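Retinol dehydratase (Spodoptera frugiperda, PDB 1FML) probably dehydrates retinol to anhydroretinol by way of a sulfated intermediate, working as a member of the sulfotransferase family. Local coordinates at residues E87-F92 / L266-S271; N129-R134 / Y298-I303; H197-Y202 / D306-I311. One frame throughout, in Å; residues are numbered along the deposited sequence.

Contacts 2 and 3 border the retinol site together, whereas contact 1 packs a remote part of the same sulfotransferase domain. The centres of contacts 2 and 3 lie about 15 Å apart, and they touch directly: Ile303 C of contact 2 comes 3.8 Å from Tyr202 CE1 of contact 3. Contact 2 meets retinol at its ring end and the methyl C19; contact 3 follows the chain to C14 and also reaches adenosine-3'-5'-diphosphate through Ile311. Retinol is further hydrogen-bonded to Lys162 and His164. Contact 1 is centred about 36 Å from contact 2 and 32 Å from contact 3; its nearest atoms stay about 18 Å and 15 Å from theirs.

Contact 1 of 3, residues E87-F92 / L266-S271; sequences ENDLNF and LGKKLS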
# COMPACT_ATOMS: atom_id res chain seq x y z
N GLU A 87 1.54 -16.12 -12.61
CA GLU A 87 1.80 -17.36 -11.89
C GLU A 87 0.68 -18.39 -12.12
O GLU A 87 0.93 -19.60 -12.09
CB GLU A 87 1.95 -17.06 -10.40
CG GLU A 87 3.16 -16.21 -10.03
CD GLU A 87 4.51 -16.93 -10.22
OE1 GLU A 87 5.54 -16.40 -9.79
OE2 GLU A 87 4.56 -18.03 -10.81
N ASN A 88 -0.55 -17.94 -12.33
CA ASN A 88 -1.66 -18.85 -12.55
C ASN A 88 -1.99 -18.96 -14.05
O ASN A 88 -3.16 -18.91 -14.46
CB ASN A 88 -2.90 -18.39 -11.76
CG ASN A 88 -2.75 -18.58 -10.24
OD1 ASN A 88 -2.84 -19.69 -9.74
ND2 ASN A 88 -2.51 -17.49 -9.52
N ASP A 89 -0.94 -19.09 -14.85
CA ASP A 89 -1.05 -19.22 -16.30
C ASP A 89 -2.19 -18.43 -16.95
O ASP A 89 -3.05 -19.01 -17.59
CB ASP A 89 -1.18 -20.69 -16.68
CG ASP A 89 -0.13 -21.56 -16.01
OD1 ASP A 89 1.06 -21.16 -16.02
OD2 ASP A 89 -0.50 -22.63 -15.48
N LEU A 90 -2.18 -17.12 -16.78
CA LEU A 90 -3.20 -16.27 -17.38
C LEU A 90 -4.59 -16.90 -17.37
O LEU A 90 -5.31 -16.86 -18.37
CB LEU A 90 -2.81 -15.92 -18.82
CG LEU A 90 -1.60 -15.00 -19.06
CD1 LEU A 90 -0.35 -15.56 -18.41
CD2 LEU A 90 -1.39 -14.84 -20.56
N ASN A 91 -4.96 -17.49 -16.23
CA ASN A 91 -6.27 -18.11 -16.07
C ASN A 91 -7.26 -17.02 -15.67
O ASN A 91 -7.81 -17.05 -14.57
CB ASN A 91 -6.22 -19.20 -14.99
CG ASN A 91 -7.45 -20.09 -14.98
OD1 ASN A 91 -8.58 -19.62 -14.83
ND2 ASN A 91 -7.23 -21.40 -15.14
N PHE A 92 -7.45 -16.05 -16.56
CA PHE A 92 -8.35 -14.92 -16.32
C PHE A 92 -9.66 -15.31 -15.67
O PHE A 92 -10.20 -14.57 -14.85
CB PHE A 92 -8.67 -14.17 -17.64
CG PHE A 92 -7.47 -13.53 -18.28
CD1 PHE A 92 -6.65 -14.25 -19.14
CD2 PHE A 92 -7.15 -12.20 -18.01
CE1 PHE A 92 -5.52 -13.66 -19.72
CE2 PHE A 92 -6.03 -11.61 -18.58
CZ PHE A 92 -5.21 -12.33 -19.44
N LEU A 266 9.35 -13.65 -12.51
CA LEU A 266 8.61 -14.74 -11.88
C LEU A 266 8.92 -16.09 -12.51
O LEU A 266 8.34 -17.11 -12.13
CB LEU A 266 7.10 -14.46 -11.92
CG LEU A 266 6.65 -13.23 -11.12
CD1 LEU A 266 5.18 -12.95 -11.34
CD2 LEU A 266 6.93 -13.48 -9.65
N GLY A 267 9.82 -16.09 -13.48
CA GLY A 267 10.21 -17.33 -14.13
C GLY A 267 9.28 -17.86 -15.20
O GLY A 267 9.15 -19.07 -15.34
N LYS A 268 8.66 -16.97 -15.97
CA LYS A 268 7.74 -17.38 -17.03
C LYS A 268 8.13 -16.79 -18.38
O LYS A 268 9.02 -15.93 -18.47
CB LYS A 268 6.31 -16.92 -16.70
CG LYS A 268 5.72 -17.51 -15.42
CD LYS A 268 5.25 -18.94 -15.63
CE LYS A 268 4.38 -19.43 -14.46
NZ LYS A 268 5.12 -19.52 -13.17
N LYS A 269 7.48 -17.25 -19.44
CA LYS A 269 7.76 -16.73 -20.77
C LYS A 269 6.46 -16.48 -21.50
O LYS A 269 5.85 -17.39 -22.05
CB LYS A 269 8.62 -17.71 -21.57
CG LYS A 269 10.10 -17.34 -21.62
CD LYS A 269 10.33 -15.95 -22.23
CE LYS A 269 11.81 -15.60 -22.27
NZ LYS A 269 12.06 -14.20 -22.72
N LEU A 270 6.03 -15.22 -21.47
CA LEU A 270 4.80 -14.83 -22.15
C LEU A 270 5.15 -14.52 -23.59
O LEU A 270 6.26 -14.07 -23.89
CB LEU A 270 4.19 -13.60 -21.47
CG LEU A 270 4.00 -13.69 -19.95
CD1 LEU A 270 3.29 -12.43 -19.44
CD2 LEU A 270 3.20 -14.93 -19.60
N SER A 271 4.21 -14.77 -24.48
CA SER A 271 4.41 -14.51 -25.90
C SER A 271 3.92 -13.10 -26.18
O SER A 271 3.22 -12.51 -25.36
CB SER A 271 3.58 -15.48 -26.72
OG SER A 271 2.20 -15.22 -26.55
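Glu87 and Lys268 form the polar half of this contact, a salt bridge between the end of helix 76-87 and the loop that follows helix 255-266. Lys268 NZ gives a 2.8 Å hydrogen bond to Glu87 OE2, meeting it on the syn side, 30° out of the carboxylate plane. Bends at chi2 and chi4 (-78° and -65°) curl the lysine chain round to bring its ammonium there, the two side chains crossing at about a right angle. Asp89 OD1 touches Lys268 CE, but stays 5.2 Å from Lys268 NZ, too far for a salt bridge.

The other carboxylate oxygen, Glu87 OE1, lies against the Leu266 side chain, 3.3 Å from Leu266 CB, while Leu266 also packs on Val83 and Ile86 of helix 76-87. The apolar contact comes farther along, where Leu90 CD1 touches Leu270 CD2 at 3.8 Å, and both leucines rest on helix 272-281.

Without the carboxylate, as with an alanine here in place of Glu87, the Lys268 ammonium is likely to lose its mate, and the side of Leu266 its cover. The chemistry thus joins two helix-end loops by one charge pair at the partly exposed side and a leucine pair packed on helix 272-281.

Contact 2 of 3, residues N129-R134 / Y298-I303; sequences NLDMER and YREIGI. With RTL (retinol), chain E.
Asp131 N points its hydrogen at Ile301 O, in the carbonyl plane, in a 3.0 Å bond that is nearly straight at 172°, so the start of helix 132-141 is tied to the last turn of helix 297-301. Leu130 CA makes a 3.5 Å CA-H...O contact with the same oxygen, a weaker contact beside the N-H bond. Gly302 leaves the helix with positive phi; a CB there would run into Leu130 CD2.

Arg134 lies across Ile301 at about a right angle, and Ile301 CG1 sits over one face of the guanidinium, 3.3 Å from its plane and offset toward the rim. Arg134 NH1 reaches Glu300 OE1 at 3.0 Å, on the anti lone pair, with the oxygen tilted 32° from the guanidinium plane; this salt bridge is bent. Asp131 is the N-cap of helix 132-141, its OD1 accepting a weak bond from Arg134 N, while OD2 faces the Glu300 carboxylate. Tyr298 and Ile303 line the retinol site, Ile303 CD1 3.9 Å from retinol C17 and Tyr298 CE2 close to the methyl C19. Leu130 lies beside Asn121, a calcium ligand.

Glu300 is poorly ordered, so the closeness of the two acids is uncertain; if real, it may raise their proton affinity, with Arg134 partly offsetting it. The straight backbone bond and the apolar bed under the guanidinium depend on neither charge.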
# COMPACT_ATOMS: atom_id res chain seq x y z
N ASN A 129 -27.15 3.44 8.17
CA ASN A 129 -27.37 2.86 6.86
C ASN A 129 -26.33 1.81 6.50
O ASN A 129 -26.25 1.37 5.34
CB ASN A 129 -27.37 3.98 5.82
CG ASN A 129 -28.30 5.12 6.20
OD1 ASN A 129 -28.12 5.75 7.25
ND2 ASN A 129 -29.30 5.39 5.37
N LEU A 130 -25.54 1.39 7.48
CA LEU A 130 -24.53 0.38 7.24
C LEU A 130 -25.15 -1.02 7.14
O LEU A 130 -26.11 -1.34 7.84
CB LEU A 130 -23.51 0.36 8.38
CG LEU A 130 -22.73 1.61 8.74
CD1 LEU A 130 -21.59 1.24 9.67
CD2 LEU A 130 -22.17 2.24 7.49
N ASP A 131 -24.60 -1.84 6.25
CA ASP A 131 -25.03 -3.22 6.10
C ASP A 131 -24.29 -3.88 7.27
O ASP A 131 -23.20 -4.41 7.09
CB ASP A 131 -24.53 -3.79 4.78
CG ASP A 131 -25.01 -5.21 4.53
OD1 ASP A 131 -24.90 -6.05 5.45
OD2 ASP A 131 -25.48 -5.49 3.41
N MET A 132 -24.88 -3.84 8.46
CA MET A 132 -24.23 -4.38 9.63
C MET A 132 -23.71 -5.81 9.53
O MET A 132 -22.68 -6.13 10.12
CB MET A 132 -25.14 -4.24 10.85
CG MET A 132 -25.34 -2.80 11.30
SD MET A 132 -23.80 -1.89 11.63
CE MET A 132 -23.41 -2.45 13.33
N GLU A 133 -24.41 -6.67 8.81
CA GLU A 133 -23.96 -8.05 8.69
C GLU A 133 -22.56 -8.10 8.10
O GLU A 133 -21.76 -8.96 8.46
CB GLU A 133 -24.91 -8.89 7.83
CG GLU A 133 -24.60 -10.39 7.85
CD GLU A 133 -25.64 -11.23 7.13
OE1 GLU A 133 -25.51 -12.47 7.14
OE2 GLU A 133 -26.59 -10.66 6.55
N ARG A 134 -22.27 -7.17 7.19
CA ARG A 134 -20.97 -7.11 6.54
C ARG A 134 -19.96 -6.24 7.28
O ARG A 134 -18.82 -6.65 7.49
CB ARG A 134 -21.13 -6.58 5.11
CG ARG A 134 -21.89 -7.50 4.21
CD ARG A 134 -21.92 -6.99 2.79
NE ARG A 134 -20.58 -6.90 2.21
CZ ARG A 134 -20.33 -6.54 0.96
NH1 ARG A 134 -21.34 -6.23 0.15
NH2 ARG A 134 -19.09 -6.49 0.50
N TYR A 298 -17.29 -2.78 -1.32
CA TYR A 298 -17.26 -2.10 -0.03
C TYR A 298 -18.28 -0.97 0.02
O TYR A 298 -18.87 -0.70 1.06
CB TYR A 298 -15.87 -1.52 0.23
CG TYR A 298 -14.84 -2.53 0.68
CD1 TYR A 298 -14.51 -3.62 -0.11
CD2 TYR A 298 -14.21 -2.39 1.92
CE1 TYR A 298 -13.58 -4.56 0.33
CE2 TYR A 298 -13.27 -3.32 2.36
CZ TYR A 298 -12.97 -4.40 1.56
OH TYR A 298 -12.05 -5.33 2.00
N ARG A 299 -18.48 -0.30 -1.11
CA ARG A 299 -19.42 0.81 -1.13
C ARG A 299 -20.79 0.34 -0.66
O ARG A 299 -21.49 1.07 0.03
CB ARG A 299 -19.52 1.43 -2.53
CG ARG A 299 -20.22 2.79 -2.54
CD ARG A 299 -20.17 3.41 -3.90
NE ARG A 299 -18.79 3.71 -4.30
CZ ARG A 299 -18.04 4.65 -3.73
NH1 ARG A 299 -18.52 5.40 -2.74
NH2 ARG A 299 -16.79 4.82 -4.15
N GLU A 300 -21.18 -0.88 -1.04
CA GLU A 300 -22.47 -1.42 -0.63
C GLU A 300 -22.54 -1.42 0.89
O GLU A 300 -23.54 -1.00 1.47
CB GLU A 300 -22.64 -2.86 -1.15
CG GLU A 300 -24.04 -3.45 -0.95
CD GLU A 300 -24.36 -3.77 0.50
OE1 GLU A 300 -23.72 -4.68 1.08
OE2 GLU A 300 -25.26 -3.12 1.07
N ILE A 301 -21.47 -1.88 1.52
CA ILE A 301 -21.37 -1.93 2.98
C ILE A 301 -21.73 -0.60 3.60
O ILE A 301 -22.46 -0.55 4.59
CB ILE A 301 -19.95 -2.29 3.43
CG1 ILE A 301 -19.60 -3.71 2.98
CG2 ILE A 301 -19.83 -2.15 4.93
CD1 ILE A 301 -18.22 -4.13 3.42
N GLY A 302 -21.20 0.48 3.03
CA GLY A 302 -21.49 1.82 3.53
C GLY A 302 -20.28 2.55 4.07
O GLY A 302 -20.40 3.60 4.71
N ILE A 303 -19.09 2.03 3.80
CA ILE A 303 -17.88 2.64 4.31
C ILE A 303 -17.01 3.39 3.30
O ILE A 303 -15.84 3.64 3.58
CB ILE A 303 -17.00 1.61 5.01
CG1 ILE A 303 -16.47 0.61 3.99
CG2 ILE A 303 -17.81 0.90 6.07
CD1 ILE A 303 -15.22 -0.10 4.45
C1 RTL E . -12.30 1.60 7.90
C2 RTL E . -12.68 2.01 9.35
C3 RTL E . -12.69 0.84 10.31
C4 RTL E . -12.44 -0.66 10.16
C5 RTL E . -12.09 -0.86 8.69
C6 RTL E . -12.01 0.08 7.66
C7 RTL E . -11.65 -0.27 6.26
C8 RTL E . -10.43 -0.64 5.79
C9 RTL E . -10.20 -0.94 4.37
C10 RTL E . -8.95 -1.30 3.95
C11 RTL E . -8.51 -1.63 2.57
C12 RTL E . -7.58 -0.73 2.10
C13 RTL E . -6.83 -0.53 0.84
C14 RTL E . -5.89 0.37 0.43
C15 RTL E . -4.48 0.11 0.78
O1 RTL E . -3.89 -0.79 -0.07
C16 RTL E . -11.07 2.50 7.68
C17 RTL E . -13.47 2.17 7.09
C18 RTL E . -11.85 -2.36 8.43
C19 RTL E . -11.37 -0.83 3.38
C20 RTL E . -7.27 -1.65 -0.12

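Contact 3 of 3, residues H197-Y202 / D306-I311; sequences HARLLY and DGEHFI. With RTL (retinol), chain E; A3P (adenosine-3'-5'-diphosphate), chain D.
Leu200 and Glu308 meet where helix 187-200 ends in a Schellman motif, with Tyr202 as its positive-phi residue, in a domain of the P-loop-related sulfotransferase fold. The loop 306-311 runs past this helix end without a single hydrogen bond between the two segments, so side-chain shape does the work.

Leu200 extends opposite its backbone N (chi1 179°), which sends its two methyls along the loop: CD1 packs 3.5 Å from Glu308 CB, and CD2 lies 4.2 Å from Phe310 CB. Glu308 is bent, folding its carboxylate back over the helix so that OE2 sits near Arg199 CB. That oxygen is hydrogen-bonded to His196 ND1, while the Arg199 guanidinium turns away and bonds to Asn205 O. The acid therefore lies against the aliphatic base of the arginine, its charge well apart from the guanidinium.

His197 and Phe310 lie side by side, pointing the same way, and their rings meet edge to edge, His197 CD2 being 4.2 Å from Phe310 CD1. Having CG trans to N (chi1 -172°) places the phenylalanine ring between retinol and adenosine-3'-5'-diphosphate. Together the rings line the wall of the retinol site, where His197 NE2 approaches retinol C14. Leu201 CD2 adds to this wall, 3.7 Å from the retinol methyl C19. Farther along, Ile311 CG2 packs 3.9 Å from C8 of the adenine of adenosine-3'-5'-diphosphate. On the Phe310 ring, CE1 comes to 3.4 Å from retinol C14.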
# COMPACT_ATOMS: atom_id res chain seq x y z
N HIS A 197 -7.48 8.88 -1.14
CA HIS A 197 -7.71 7.55 -0.59
C HIS A 197 -8.12 7.66 0.86
O HIS A 197 -8.94 6.88 1.35
CB HIS A 197 -6.43 6.73 -0.73
CG HIS A 197 -6.46 5.42 -0.01
ND1 HIS A 197 -5.87 5.23 1.22
CD2 HIS A 197 -7.00 4.23 -0.36
CE1 HIS A 197 -6.05 3.98 1.60
NE2 HIS A 197 -6.73 3.35 0.65
N ALA A 198 -7.54 8.63 1.56
CA ALA A 198 -7.87 8.85 2.96
C ALA A 198 -9.30 9.39 3.02
O ALA A 198 -10.01 9.18 3.98
CB ALA A 198 -6.89 9.84 3.59
N ARG A 199 -9.72 10.11 1.98
CA ARG A 199 -11.08 10.64 1.94
C ARG A 199 -12.02 9.45 1.74
O ARG A 199 -13.05 9.34 2.40
CB ARG A 199 -11.24 11.61 0.78
CG ARG A 199 -10.50 12.92 0.94
CD ARG A 199 -10.99 13.69 2.15
NE ARG A 199 -10.90 15.13 1.94
CZ ARG A 199 -10.99 16.03 2.91
NH1 ARG A 199 -11.17 15.64 4.17
NH2 ARG A 199 -10.88 17.32 2.62
N LEU A 200 -11.64 8.57 0.82
CA LEU A 200 -12.42 7.39 0.48
C LEU A 200 -12.88 6.62 1.71
O LEU A 200 -14.05 6.24 1.80
CB LEU A 200 -11.59 6.47 -0.43
CG LEU A 200 -12.16 5.13 -0.92
CD1 LEU A 200 -13.39 5.33 -1.80
CD2 LEU A 200 -11.11 4.40 -1.72
N LEU A 201 -11.98 6.41 2.66
CA LEU A 201 -12.31 5.65 3.86
C LEU A 201 -12.61 6.51 5.08
O LEU A 201 -12.56 6.02 6.20
CB LEU A 201 -11.16 4.70 4.17
CG LEU A 201 -10.71 3.84 2.97
CD1 LEU A 201 -9.33 3.21 3.21
CD2 LEU A 201 -11.78 2.79 2.71
N TYR A 202 -12.93 7.78 4.87
CA TYR A 202 -13.24 8.71 5.96
C TYR A 202 -12.14 8.78 7.03
O TYR A 202 -12.42 8.66 8.22
CB TYR A 202 -14.55 8.32 6.64
CG TYR A 202 -15.75 8.24 5.72
CD1 TYR A 202 -16.34 7.01 5.43
CD2 TYR A 202 -16.32 9.39 5.18
CE1 TYR A 202 -17.48 6.93 4.64
CE2 TYR A 202 -17.46 9.32 4.38
CZ TYR A 202 -18.04 8.09 4.12
OH TYR A 202 -19.18 8.01 3.35
N ASP A 306 -18.61 9.29 -0.71
CA ASP A 306 -19.21 9.62 -1.99
C ASP A 306 -18.17 10.38 -2.78
O ASP A 306 -17.46 11.19 -2.22
CB ASP A 306 -20.45 10.50 -1.81
CG ASP A 306 -21.59 9.79 -1.10
OD1 ASP A 306 -22.01 8.72 -1.59
OD2 ASP A 306 -22.06 10.30 -0.06
N GLY A 307 -18.06 10.10 -4.08
CA GLY A 307 -17.10 10.80 -4.90
C GLY A 307 -15.65 10.35 -4.82
O GLY A 307 -14.76 11.05 -5.29
N GLU A 308 -15.41 9.20 -4.21
CA GLU A 308 -14.07 8.68 -4.11
C GLU A 308 -14.06 7.27 -4.64
O GLU A 308 -15.07 6.59 -4.59
CB GLU A 308 -13.58 8.72 -2.66
CG GLU A 308 -13.12 10.12 -2.23
CD GLU A 308 -11.92 10.63 -3.03
OE1 GLU A 308 -11.59 10.05 -4.09
OE2 GLU A 308 -11.31 11.63 -2.62
N HIS A 309 -12.92 6.84 -5.16
CA HIS A 309 -12.83 5.50 -5.72
C HIS A 309 -11.43 4.97 -5.51
O HIS A 309 -10.47 5.74 -5.53
CB HIS A 309 -13.13 5.56 -7.21
CG HIS A 309 -14.45 6.19 -7.51
ND1 HIS A 309 -15.64 5.50 -7.41
CD2 HIS A 309 -14.78 7.46 -7.84
CE1 HIS A 309 -16.64 6.32 -7.67
NE2 HIS A 309 -16.15 7.52 -7.93
N PHE A 310 -11.32 3.66 -5.31
CA PHE A 310 -10.02 3.05 -5.10
C PHE A 310 -9.16 3.18 -6.35
O PHE A 310 -7.94 3.16 -6.27
CB PHE A 310 -10.18 1.57 -4.72
CG PHE A 310 -8.90 0.92 -4.30
CD1 PHE A 310 -8.20 1.40 -3.19
CD2 PHE A 310 -8.37 -0.15 -5.02
CE1 PHE A 310 -6.99 0.81 -2.81
CE2 PHE A 310 -7.17 -0.73 -4.65
CZ PHE A 310 -6.47 -0.25 -3.54
N ILE A 311 -9.81 3.33 -7.49
CA ILE A 311 -9.12 3.50 -8.77
C ILE A 311 -9.60 4.81 -9.36
O ILE A 311 -10.72 4.89 -9.86
CB ILE A 311 -9.44 2.32 -9.70
CG1 ILE A 311 -9.00 1.03 -9.01
CG2 ILE A 311 -8.74 2.48 -11.02
CD1 ILE A 311 -9.17 -0.23 -9.82
C1 RTL E . -12.30 1.60 7.90
C2 RTL E . -12.68 2.01 9.35
C3 RTL E . -12.69 0.84 10.31
C4 RTL E . -12.44 -0.66 10.16
C5 RTL E . -12.09 -0.86 8.69
C6 RTL E . -12.01 0.08 7.66
C7 RTL E . -11.65 -0.27 6.26
C8 RTL E . -10.43 -0.64 5.79
C9 RTL E . -10.20 -0.94 4.37
C10 RTL E . -8.95 -1.30 3.95
C11 RTL E . -8.51 -1.63 2.57
C12 RTL E . -7.58 -0.73 2.10
C13 RTL E . -6.83 -0.53 0.84
C14 RTL E . -5.89 0.37 0.43
C15 RTL E . -4.48 0.11 0.78
O1 RTL E . -3.89 -0.79 -0.07
C16 RTL E . -11.07 2.50 7.68
C17 RTL E . -13.47 2.17 7.09
C18 RTL E . -11.85 -2.36 8.43
C19 RTL E . -11.37 -0.83 3.38
C20 RTL E . -7.27 -1.65 -0.12
P1 A3P D . -4.18 7.72 -8.75
O1P A3P D . -4.72 8.13 -7.41
O2P A3P D . -5.28 7.54 -9.74
O3P A3P D . -3.17 8.75 -9.22
P2 A3P D . -2.05 1.39 -5.25
O4P A3P D . -2.76 0.22 -5.90
O5P A3P D . -0.62 1.06 -4.93
O6P A3P D . -2.78 1.82 -4.00
O5' A3P D . -2.05 2.61 -6.26
C5' A3P D . -3.25 3.18 -6.74
C4' A3P D . -2.94 4.10 -7.91
O4' A3P D . -2.82 3.28 -9.12
C3' A3P D . -4.04 5.09 -8.20
O3' A3P D . -3.41 6.32 -8.63
C2' A3P D . -4.87 4.34 -9.24
O2' A3P D . -5.84 5.09 -9.98
C1' A3P D . -3.76 3.72 -10.09
N9 A3P D . -4.19 2.55 -10.86
C8 A3P D . -4.97 1.46 -10.47
N7 A3P D . -5.17 0.55 -11.41
C5 A3P D . -4.48 1.08 -12.51
C6 A3P D . -4.28 0.61 -13.85
N6 A3P D . -4.81 -0.55 -14.29
N1 A3P D . -3.50 1.41 -14.75
C2 A3P D . -2.95 2.60 -14.32
N3 A3P D . -3.08 3.14 -13.04
C4 A3P D . -3.86 2.33 -12.19